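Local structure of AgaA (Rhizobium radiobacter, 6HLX) at residues G2-G10 with G209-V217; N100-I108 with T119-Y130. The protein binds the opine agropinic acid as the periplasmic solute-binding component of an ABC transporter that imports it into the bacterium. All coordinates share one frame; numbering follows the deposited sequence. Where two conformers were deposited one is given.

How the interactions relate
The chain begins with strand 3-8, in 2-10, which gains its parallel neighbour 213-214, in 209-217, only after about two hundred residues. Interaction 1 therefore closes a very long loop in the mixed sheet beside the agropinic acid pocket. Within that loop, interaction 2 is a local closure: 100-108 leaves a short helix for a strand, the chain turns back through a hairpin, and 119-130 runs out of the second strand into another helix. The two contacts nest without crossing. They lie on opposite sides of the chain's centre, their own centres about 37 Å apart and their nearest atoms about 18 Å apart, and each belongs to a different sheet.

Interaction 1: G2-G10 with G209-V217; sequences GTLYFGLSG and GDVDIIDYV. With ZN (zinc ion), chain Q; G9Z (agropinic acid), chain E; ACT (acetate ion), chain M.
Ile213 lies beside Phe6 where strands 3-8 and 213-214 run parallel. CG2 sits over one face of the Phe6 ring, 4.0 Å from the ring centroid, a CH-pi contact; CD1 crosses Leu4 and touches Leu4 CD1 at 3.8 Å. A branched apolar residue thus serves two neighbours.

Tyr5 O accepts from both Asp212 N (2.8 Å) and, at longer range, Ile213 N, while Tyr5 N gives Asp212 OD2 a nearly straight bond (2.9 Å, 173° at the hydrogen), met on its anti side, 25° out of the carboxylate plane. That same OD2 binds zinc at 2.1 Å; water 1, another zinc ligand, hovers over the centre of the Tyr5 ring. His488 and His490, in the terminal histidine run that is probably a purification tag, complete the site.

Gly7 N bonds to Ile213 O and Gly7 O takes the N-H of Asp215. With no side chain at Gly7, Ile214 CG2 comes to 4.1 Å from Gly7 CA and the strands lie close. With chi1 at 66°, the Asp215 carboxylate turns toward Ser9, and water 2 bridges its OD2 and Ser9 OG, which also pairs with Tyr332. Tyr216 OH donates to agropinic acid O at 2.7 Å. The charge of Asp212 is probably drawn toward the zinc, while the Tyr5 N-H helps fix its rotation; with probable tag ligands that site need not belong to the working protein, whereas Tyr216 is part of the pocket.

Interaction 2: N100-I108 with T119-Y130; sequences NELSSISKI and TLSTPSVAMIDY
Glu101 spreads its aliphatic part over one face of the Tyr130 ring. CB stands above the ring centre, 3.7 Å from the centroid and 9° off the normal, and chi1, with CG anti to the carbonyl carbon, carries CG over the ring near CZ and CE1. The bend at chi2 (74°) then turns the carboxylate, which rises away from the face, its plane 42° from that of the ring; Arg401 is its long, weak ion-pair partner, and Tyr130 OH bonds to Asp387 O. A long side chain with an apolar stem and a charged end suits this position.

Leu102 follows, its CD1 resting 4.1 Å from Tyr130 CB, and then a type I turn from Leu102 to Ile105 takes the chain from helix to strand. In this turn the small Ser104 fits closely: its OG meets Met127 CE, brought there by a methionine chain folded at chi2 and chi3. Ser104 O receives Ser121 N at 2.8 Å, in the carbonyl plane, and also the CA-H of Leu120.

Ile105 turns its side chain away from the partner strand, yet its CG1 reaches Leu120 CD2 at 3.7 Å. Next comes a classic beta bulge: Ser106 N (2.8 Å) and Lys107 N (3.2 Å) both donate to Thr119 O, which shifts the register by one residue. Thr119 N returns a bond to Lys107 O. On this exposed face Lys107 and Thr119 lie side by side, CE 3.8 Å from OG1, and water 5 bonds Thr119 OG1 and accepts a weak bond from Lys107 NZ.

The contact thus forms the end of the hairpin 105-110/115-120 in the antiparallel sheet. Leu120 and Met127 pack on Phe62 of strand 61-66, whereas Leu102 and Ile105 meet Ile89 and Leu90 of helix 79-90.

Interaction 1: G2-G10 with G209-V217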
loop_
_atom_site.group_PDB
_atom_site.type_symbol
_atom_site.label_atom_id
_atom_site.label_comp_id
_atom_site.label_asym_id
_atom_site.label_seq_id
_atom_site.Cartn_x
_atom_site.Cartn_y
_atom_site.Cartn_z
ATOM N N GLY A 2 -22.367 17.876 10.130
ATOM C CA GLY A 2 -22.835 16.847 9.214
ATOM C C GLY A 2 -22.073 15.549 9.352
ATOM O O GLY A 2 -20.989 15.505 9.953
ATOM N N THR A 3 -22.661 14.483 8.793
ATOM C CA THR A 3 -22.120 13.129 8.824
ATOM C C THR A 3 -21.877 12.682 7.377
ATOM O O THR A 3 -22.640 13.073 6.482
ATOM C CB THR A 3 -23.111 12.232 9.613
ATOM O OG1 THR A 3 -23.223 12.727 10.954
ATOM C CG2 THR A 3 -22.712 10.773 9.649
ATOM N N LEU A 4 -20.869 11.846 7.163
ATOM C CA LEU A 4 -20.590 11.338 5.829
ATOM C C LEU A 4 -20.578 9.812 5.889
ATOM O O LEU A 4 -20.012 9.239 6.819
ATOM C CB LEU A 4 -19.241 11.889 5.333
ATOM C CG LEU A 4 -18.875 11.574 3.866
ATOM C CD1 LEU A 4 -18.167 12.726 3.216
ATOM C CD2 LEU A 4 -18.046 10.307 3.773
ATOM N N TYR A 5 -21.213 9.166 4.903
ATOM C CA TYR A 5 -21.219 7.700 4.797
ATOM C C TYR A 5 -20.250 7.370 3.662
ATOM O O TYR A 5 -20.409 7.869 2.531
ATOM C CB TYR A 5 -22.621 7.171 4.480
ATOM C CG TYR A 5 -23.681 7.418 5.546
ATOM C CD1 TYR A 5 -23.327 7.756 6.855
ATOM C CD2 TYR A 5 -25.031 7.282 5.255
ATOM C CE1 TYR A 5 -24.297 8.002 7.830
ATOM C CE2 TYR A 5 -26.009 7.487 6.235
ATOM C CZ TYR A 5 -25.634 7.813 7.527
ATOM O OH TYR A 5 -26.600 8.006 8.499
ATOM N N PHE A 6 -19.251 6.543 3.982
ATOM C CA PHE A 6 -18.159 6.201 3.065
ATOM C C PHE A 6 -18.235 4.697 2.773
ATOM O O PHE A 6 -18.070 3.881 3.678
ATOM C CB PHE A 6 -16.842 6.543 3.761
ATOM C CG PHE A 6 -15.586 6.594 2.913
ATOM C CD1 PHE A 6 -15.104 5.450 2.273
ATOM C CD2 PHE A 6 -14.855 7.771 2.799
ATOM C CE1 PHE A 6 -13.915 5.496 1.523
ATOM C CE2 PHE A 6 -13.654 7.807 2.079
ATOM C CZ PHE A 6 -13.198 6.678 1.438
ATOM N N GLY A 7 -18.487 4.359 1.521
ATOM C CA GLY A 7 -18.602 2.976 1.101
ATOM C C GLY A 7 -17.238 2.387 0.805
ATOM O O GLY A 7 -16.632 2.707 -0.223
ATOM N N LEU A 8 -16.744 1.527 1.707
ATOM C CA LEU A 8 -15.455 0.845 1.522
ATOM C C LEU A 8 -15.635 -0.448 0.700
ATOM O O LEU A 8 -16.673 -1.113 0.795
ATOM C CB LEU A 8 -14.837 0.443 2.879
ATOM C CG LEU A 8 -14.327 1.509 3.831
ATOM C CD1 LEU A 8 -13.932 0.838 5.156
ATOM C CD2 LEU A 8 -13.147 2.293 3.224
ATOM N N SER A 9 -14.558 -0.864 -0.013
ATOM C CA SER A 9 -14.580 -2.079 -0.832
ATOM C C SER A 9 -14.510 -3.367 -0.020
ATOM O O SER A 9 -14.566 -4.454 -0.603
ATOM C CB SER A 9 -13.463 -2.045 -1.878
ATOM O OG SER A 9 -12.207 -2.070 -1.229
ATOM N N GLY A 10 -14.388 -3.242 1.305
ATOM C CA GLY A 10 -14.377 -4.404 2.182
ATOM C C GLY A 10 -14.340 -4.045 3.648
ATOM O O GLY A 10 -14.068 -2.900 4.012
ATOM N N GLY A 209 -28.114 6.808 -3.785
ATOM C CA GLY A 209 -28.002 7.811 -2.731
ATOM C C GLY A 209 -27.922 7.283 -1.311
ATOM O O GLY A 209 -28.286 7.999 -0.376
ATOM N N ASP A 210 -27.452 6.044 -1.127
ATOM C CA ASP A 210 -27.272 5.453 0.201
ATOM C C ASP A 210 -25.935 5.840 0.847
ATOM O O ASP A 210 -25.828 5.776 2.072
ATOM C CB ASP A 210 -27.371 3.929 0.138
ATOM C CG ASP A 210 -28.748 3.402 -0.226
ATOM O OD1 ASP A 210 -29.747 4.073 0.107
ATOM O OD2 ASP A 210 -28.825 2.312 -0.822
ATOM N N VAL A 211 -24.899 6.167 0.037
ATOM C CA VAL A 211 -23.573 6.572 0.549
ATOM C C VAL A 211 -23.139 7.863 -0.146
ATOM O O VAL A 211 -23.653 8.175 -1.218
ATOM C CB VAL A 211 -22.463 5.494 0.437
ATOM C CG1 VAL A 211 -22.758 4.289 1.326
ATOM C CG2 VAL A 211 -22.222 5.076 -1.011
ATOM N N ASP A 212 -22.136 8.555 0.430
ATOM C CA ASP A 212 -21.655 9.840 -0.080
ATOM C C ASP A 212 -20.335 9.747 -0.839
ATOM O O ASP A 212 -20.059 10.610 -1.663
ATOM C CB ASP A 212 -21.516 10.808 1.084
ATOM C CG ASP A 212 -22.813 10.913 1.863
ATOM O OD1 ASP A 212 -23.870 11.087 1.227
ATOM O OD2 ASP A 212 -22.768 10.753 3.090
ATOM N N ILE A 213 -19.515 8.752 -0.515
ATOM C CA ILE A 213 -18.235 8.477 -1.186
ATOM C C ILE A 213 -18.088 6.974 -1.320
ATOM O O ILE A 213 -18.509 6.254 -0.426
ATOM C CB ILE A 213 -17.015 9.036 -0.356
ATOM C CG1 ILE A 213 -17.133 10.550 -0.083
ATOM C CG2 ILE A 213 -15.621 8.699 -1.030
ATOM C CD1 ILE A 213 -15.896 11.133 0.669
ATOM N N ILE A 214 -17.466 6.509 -2.412
ATOM C CA ILE A 214 -17.090 5.102 -2.552
ATOM C C ILE A 214 -15.656 5.001 -3.015
ATOM O O ILE A 214 -15.195 5.859 -3.777
ATOM C CB ILE A 214 -18.026 4.231 -3.439
ATOM C CG1 ILE A 214 -18.074 4.733 -4.934
ATOM C CG2 ILE A 214 -19.424 4.086 -2.812
ATOM C CD1 ILE A 214 -18.633 3.684 -5.949
ATOM N N ASP A 215 -14.965 3.934 -2.623
ATOM C CA ASP A 215 -13.607 3.711 -3.159
ATOM C C ASP A 215 -13.612 2.555 -4.170
ATOM O O ASP A 215 -14.657 1.935 -4.401
ATOM C CB ASP A 215 -12.562 3.535 -2.046
ATOM C CG ASP A 215 -12.682 2.324 -1.170
ATOM O OD1 ASP A 215 -13.518 1.440 -1.478
ATOM O OD2 ASP A 215 -11.907 2.226 -0.196
ATOM N N TYR A 216 -12.450 2.282 -4.812
ATOM C CA TYR A 216 -12.317 1.223 -5.809
ATOM C C TYR A 216 -13.467 1.234 -6.833
ATOM O O TYR A 216 -14.178 0.248 -6.994
ATOM C CB TYR A 216 -12.184 -0.143 -5.123
ATOM C CG TYR A 216 -10.801 -0.405 -4.576
ATOM C CD1 TYR A 216 -10.461 -0.029 -3.279
ATOM C CD2 TYR A 216 -9.865 -1.128 -5.311
ATOM C CE1 TYR A 216 -9.197 -0.293 -2.752
ATOM C CE2 TYR A 216 -8.596 -1.412 -4.789
ATOM C CZ TYR A 216 -8.265 -0.989 -3.508
ATOM O OH TYR A 216 -7.024 -1.294 -2.968
ATOM N N VAL A 217 -13.683 2.381 -7.492
ATOM C CA VAL A 217 -14.744 2.459 -8.498
ATOM C C VAL A 217 -14.352 1.496 -9.619
ATOM O O VAL A 217 -13.244 1.631 -10.163
ATOM C CB VAL A 217 -14.894 3.898 -9.056
ATOM C CG1 VAL A 217 -15.888 3.932 -10.214
ATOM C CG2 VAL A 217 -15.293 4.869 -7.942
HETATM ZN ZN ZN Q . -24.699 11.165 3.798
HETATM O OAM G9Z E . -6.201 -3.782 -0.369
HETATM C CAB G9Z E . -6.325 -4.175 -1.538
HETATM C CAC G9Z E . -7.526 -4.718 -2.036
HETATM C CB G9Z E . -7.257 -5.059 -3.534
HETATM C CA G9Z E . -5.769 -4.824 -3.731
HETATM C C G9Z E . -5.525 -3.981 -4.861
HETATM O O G9Z E . -5.577 -2.729 -4.708
HETATM N N G9Z E . -5.313 -4.251 -2.422
HETATM C CAG G9Z E . -3.920 -3.717 -2.167
HETATM C CAH G9Z E . -2.954 -4.868 -1.879
HETATM O OAP G9Z E . -2.891 -5.660 -3.065
HETATM C CAI G9Z E . -1.551 -4.382 -1.505
HETATM O OAQ G9Z E . -1.667 -3.263 -0.590
HETATM C CAJ G9Z E . -0.730 -5.496 -0.771
HETATM O OAR G9Z E . 0.575 -4.989 -0.437
HETATM C CAK G9Z E . -0.608 -6.855 -1.501
HETATM O OAT G9Z E . -0.084 -7.843 -0.592
HETATM C CAL G9Z E . 0.229 -6.766 -2.787
HETATM O OAS G9Z E . 0.192 -8.029 -3.487
HETATM O OXT G9Z E . -5.302 -4.534 -5.973
HETATM C C ACT M . -25.395 20.767 8.734
HETATM O O ACT M . -25.016 21.014 7.561
HETATM O OXT ACT M . -24.964 19.826 9.452
HETATM C CH3 ACT M . -26.470 21.704 9.341
HETATM O O HOH W 1 -24.522 10.895 5.638
HETATM O O HOH W 2 -11.021 -0.212 0.246
#

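Interaction 2: N100-I108 with T119-Y130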
loop_
_atom_site.group_PDB
_atom_site.type_symbol
_atom_site.label_atom_id
_atom_site.label_comp_id
_atom_site.label_asym_id
_atom_site.label_seq_id
_atom_site.Cartn_x
_atom_site.Cartn_y
_atom_site.Cartn_z
ATOM N N ASN A 100 10.950 -4.755 8.166
ATOM C CA ASN A 100 12.221 -4.758 7.414
ATOM C C ASN A 100 12.715 -3.336 7.114
ATOM O O ASN A 100 13.918 -3.050 7.222
ATOM C CB ASN A 100 12.064 -5.516 6.093
ATOM C CG ASN A 100 13.211 -6.448 5.780
ATOM O OD1 ASN A 100 13.763 -7.104 6.668
ATOM N ND2 ASN A 100 13.582 -6.548 4.497
ATOM N N GLU A 101 11.772 -2.462 6.731
ATOM C CA GLU A 101 12.077 -1.090 6.299
ATOM C C GLU A 101 12.427 -0.170 7.452
ATOM O O GLU A 101 13.196 0.776 7.268
ATOM C CB GLU A 101 10.936 -0.541 5.432
ATOM C CG GLU A 101 10.739 -1.334 4.136
ATOM C CD GLU A 101 10.093 -2.706 4.263
ATOM O OE1 GLU A 101 10.296 -3.562 3.373
ATOM O OE2 GLU A 101 9.409 -2.936 5.281
ATOM N N LEU A 102 11.891 -0.447 8.649
ATOM C CA LEU A 102 12.213 0.389 9.808
ATOM C C LEU A 102 13.344 -0.226 10.647
ATOM O O LEU A 102 13.818 0.441 11.568
ATOM C CB LEU A 102 10.962 0.613 10.687
ATOM C CG LEU A 102 10.005 1.707 10.216
ATOM C CD1 LEU A 102 9.104 1.206 9.092
ATOM C CD2 LEU A 102 9.126 2.162 11.362
ATOM N N SER A 103 13.810 -1.476 10.303
ATOM C CA SER A 103 14.779 -2.253 11.101
ATOM C C SER A 103 16.160 -1.609 11.288
ATOM O O SER A 103 16.899 -2.029 12.186
ATOM C CB SER A 103 14.951 -3.677 10.554
ATOM O OG SER A 103 15.580 -3.639 9.283
ATOM N N SER A 104 16.493 -0.581 10.494
ATOM C CA SER A 104 17.764 0.134 10.666
ATOM C C SER A 104 17.759 0.997 11.937
ATOM O O SER A 104 18.820 1.438 12.347
ATOM C CB SER A 104 18.093 0.970 9.441
ATOM O OG SER A 104 17.027 1.855 9.154
ATOM N N ILE A 105 16.593 1.225 12.566
ATOM C CA ILE A 105 16.548 1.979 13.827
ATOM C C ILE A 105 17.271 1.115 14.881
ATOM O O ILE A 105 16.796 0.020 15.188
ATOM C CB ILE A 105 15.103 2.325 14.273
ATOM C CG1 ILE A 105 14.430 3.302 13.274
ATOM C CG2 ILE A 105 15.127 2.883 15.701
ATOM C CD1 ILE A 105 12.841 3.421 13.435
ATOM N N SER A 106 18.421 1.585 15.398
ATOM C CA SER A 106 19.173 0.798 16.385
ATOM C C SER A 106 19.092 1.353 17.803
ATOM O O SER A 106 19.365 0.625 18.759
ATOM C CB SER A 106 20.629 0.599 15.951
ATOM O OG SER A 106 21.273 1.835 15.694
ATOM N N LYS A 107 18.770 2.637 17.947
ATOM C CA LYS A 107 18.657 3.267 19.264
ATOM C C LYS A 107 17.512 4.265 19.248
ATOM O O LYS A 107 17.366 5.004 18.268
ATOM C CB LYS A 107 19.988 3.971 19.604
ATOM C CG LYS A 107 20.043 4.567 21.013
ATOM C CD LYS A 107 21.476 4.851 21.457
ATOM C CE LYS A 107 22.009 6.161 20.930
ATOM N NZ LYS A 107 23.352 6.482 21.489
ATOM N N ILE A 108 16.683 4.268 20.311
ATOM C CA ILE A 108 15.593 5.228 20.454
ATOM C C ILE A 108 15.799 5.892 21.814
ATOM O O ILE A 108 15.728 5.219 22.851
ATOM C CB ILE A 108 14.175 4.601 20.359
ATOM C CG1 ILE A 108 13.978 3.810 19.040
ATOM C CG2 ILE A 108 13.102 5.717 20.511
ATOM C CD1 ILE A 108 12.754 2.803 19.036
ATOM N N THR A 119 18.711 6.760 16.180
ATOM C CA THR A 119 20.026 6.548 15.604
ATOM C C THR A 119 19.863 5.280 14.779
ATOM O O THR A 119 19.322 4.285 15.280
ATOM C CB THR A 119 21.144 6.418 16.644
ATOM O OG1 THR A 119 21.157 7.587 17.468
ATOM C CG2 THR A 119 22.518 6.272 15.981
ATOM N N LEU A 120 20.303 5.324 13.520
ATOM C CA LEU A 120 20.218 4.169 12.629
ATOM C C LEU A 120 21.553 3.439 12.570
ATOM O O LEU A 120 22.607 4.058 12.725
ATOM C CB LEU A 120 19.815 4.596 11.206
ATOM C CG LEU A 120 18.587 5.514 11.017
ATOM C CD1 LEU A 120 18.235 5.617 9.528
ATOM C CD2 LEU A 120 17.389 5.045 11.831
ATOM N N SER A 121 21.505 2.115 12.322
ATOM C CA SER A 121 22.708 1.301 12.185
ATOM C C SER A 121 23.348 1.559 10.803
ATOM O O SER A 121 24.566 1.432 10.655
ATOM C CB SER A 121 22.380 -0.178 12.401
ATOM O OG SER A 121 21.233 -0.565 11.657
ATOM N N THR A 122 22.510 1.896 9.780
ATOM C CA THR A 122 22.967 2.256 8.425
ATOM C C THR A 122 22.172 3.499 7.978
ATOM O O THR A 122 21.011 3.626 8.363
ATOM C CB THR A 122 22.780 1.086 7.421
ATOM O OG1 THR A 122 21.417 0.633 7.438
ATOM C CG2 THR A 122 23.748 -0.083 7.675
ATOM N N PRO A 123 22.737 4.397 7.143
ATOM C CA PRO A 123 21.977 5.603 6.754
ATOM C C PRO A 123 20.750 5.320 5.916
ATOM O O PRO A 123 20.707 4.326 5.180
ATOM C CB PRO A 123 22.975 6.418 5.936
ATOM C CG PRO A 123 24.323 5.855 6.252
ATOM C CD PRO A 123 24.105 4.414 6.574
ATOM N N SER A 124 19.742 6.197 6.041
ATOM C CA SER A 124 18.541 6.089 5.221
ATOM C C SER A 124 17.927 7.453 4.975
ATOM O O SER A 124 17.299 8.045 5.877
ATOM C CB SER A 124 17.508 5.149 5.823
ATOM O OG SER A 124 16.395 5.111 4.941
ATOM N N VAL A 125 18.021 7.910 3.720
ATOM C CA VAL A 125 17.374 9.164 3.301
ATOM C C VAL A 125 15.828 8.934 3.157
ATOM O O VAL A 125 15.103 9.886 2.866
ATOM C CB VAL A 125 17.977 9.689 1.967
ATOM C CG1 VAL A 125 19.460 10.037 2.138
ATOM C CG2 VAL A 125 17.767 8.678 0.829
ATOM N N ALA A 126 15.352 7.676 3.313
ATOM C CA ALA A 126 13.923 7.334 3.182
ATOM C C ALA A 126 13.229 7.110 4.535
ATOM O O ALA A 126 12.033 6.826 4.562
ATOM C CB ALA A 126 13.771 6.094 2.322
ATOM N N MET A 127 13.980 7.176 5.649
ATOM C CA MET A 127 13.421 6.925 6.977
ATOM C C MET A 127 12.235 7.835 7.282
ATOM O O MET A 127 11.236 7.356 7.830
ATOM C CB MET A 127 14.506 7.040 8.062
ATOM C CG MET A 127 14.029 6.663 9.478
ATOM S SD MET A 127 13.231 5.030 9.567
ATOM C CE MET A 127 14.576 3.955 9.124
ATOM N N ILE A 128 12.335 9.148 6.960
ATOM C CA ILE A 128 11.195 10.048 7.235
ATOM C C ILE A 128 9.940 9.572 6.469
ATOM O O ILE A 128 8.832 9.521 7.030
ATOM C CB ILE A 128 11.551 11.533 6.918
ATOM C CG1 ILE A 128 12.625 12.071 7.895
ATOM C CG2 ILE A 128 10.317 12.435 6.939
ATOM C CD1 ILE A 128 12.168 12.234 9.372
ATOM N N ASP A 129 10.144 9.129 5.211
ATOM C CA ASP A 129 9.012 8.615 4.408
ATOM C C ASP A 129 8.408 7.350 5.034
ATOM O O ASP A 129 7.174 7.234 5.110
ATOM C CB ASP A 129 9.451 8.341 2.968
ATOM C CG ASP A 129 9.823 9.614 2.227
ATOM O OD1 ASP A 129 8.931 10.235 1.642
ATOM O OD2 ASP A 129 11.010 9.980 2.236
ATOM N N TYR A 130 9.249 6.423 5.528
ATOM C CA TYR A 130 8.724 5.207 6.172
ATOM C C TYR A 130 8.002 5.518 7.488
ATOM O O TYR A 130 7.054 4.813 7.844
ATOM C CB TYR A 130 9.788 4.111 6.323
ATOM C CG TYR A 130 10.068 3.405 5.006
ATOM C CD1 TYR A 130 9.081 2.650 4.371
ATOM C CD2 TYR A 130 11.333 3.451 4.419
ATOM C CE1 TYR A 130 9.335 1.978 3.173
ATOM C CE2 TYR A 130 11.601 2.770 3.226
ATOM C CZ TYR A 130 10.594 2.049 2.602
ATOM O OH TYR A 130 10.824 1.380 1.420
HETATM O O HOH W 3 14.736 2.159 5.377
HETATM O O HOH W 4 19.525 -1.773 13.395
HETATM O O HOH W 5 23.532 8.120 18.675
#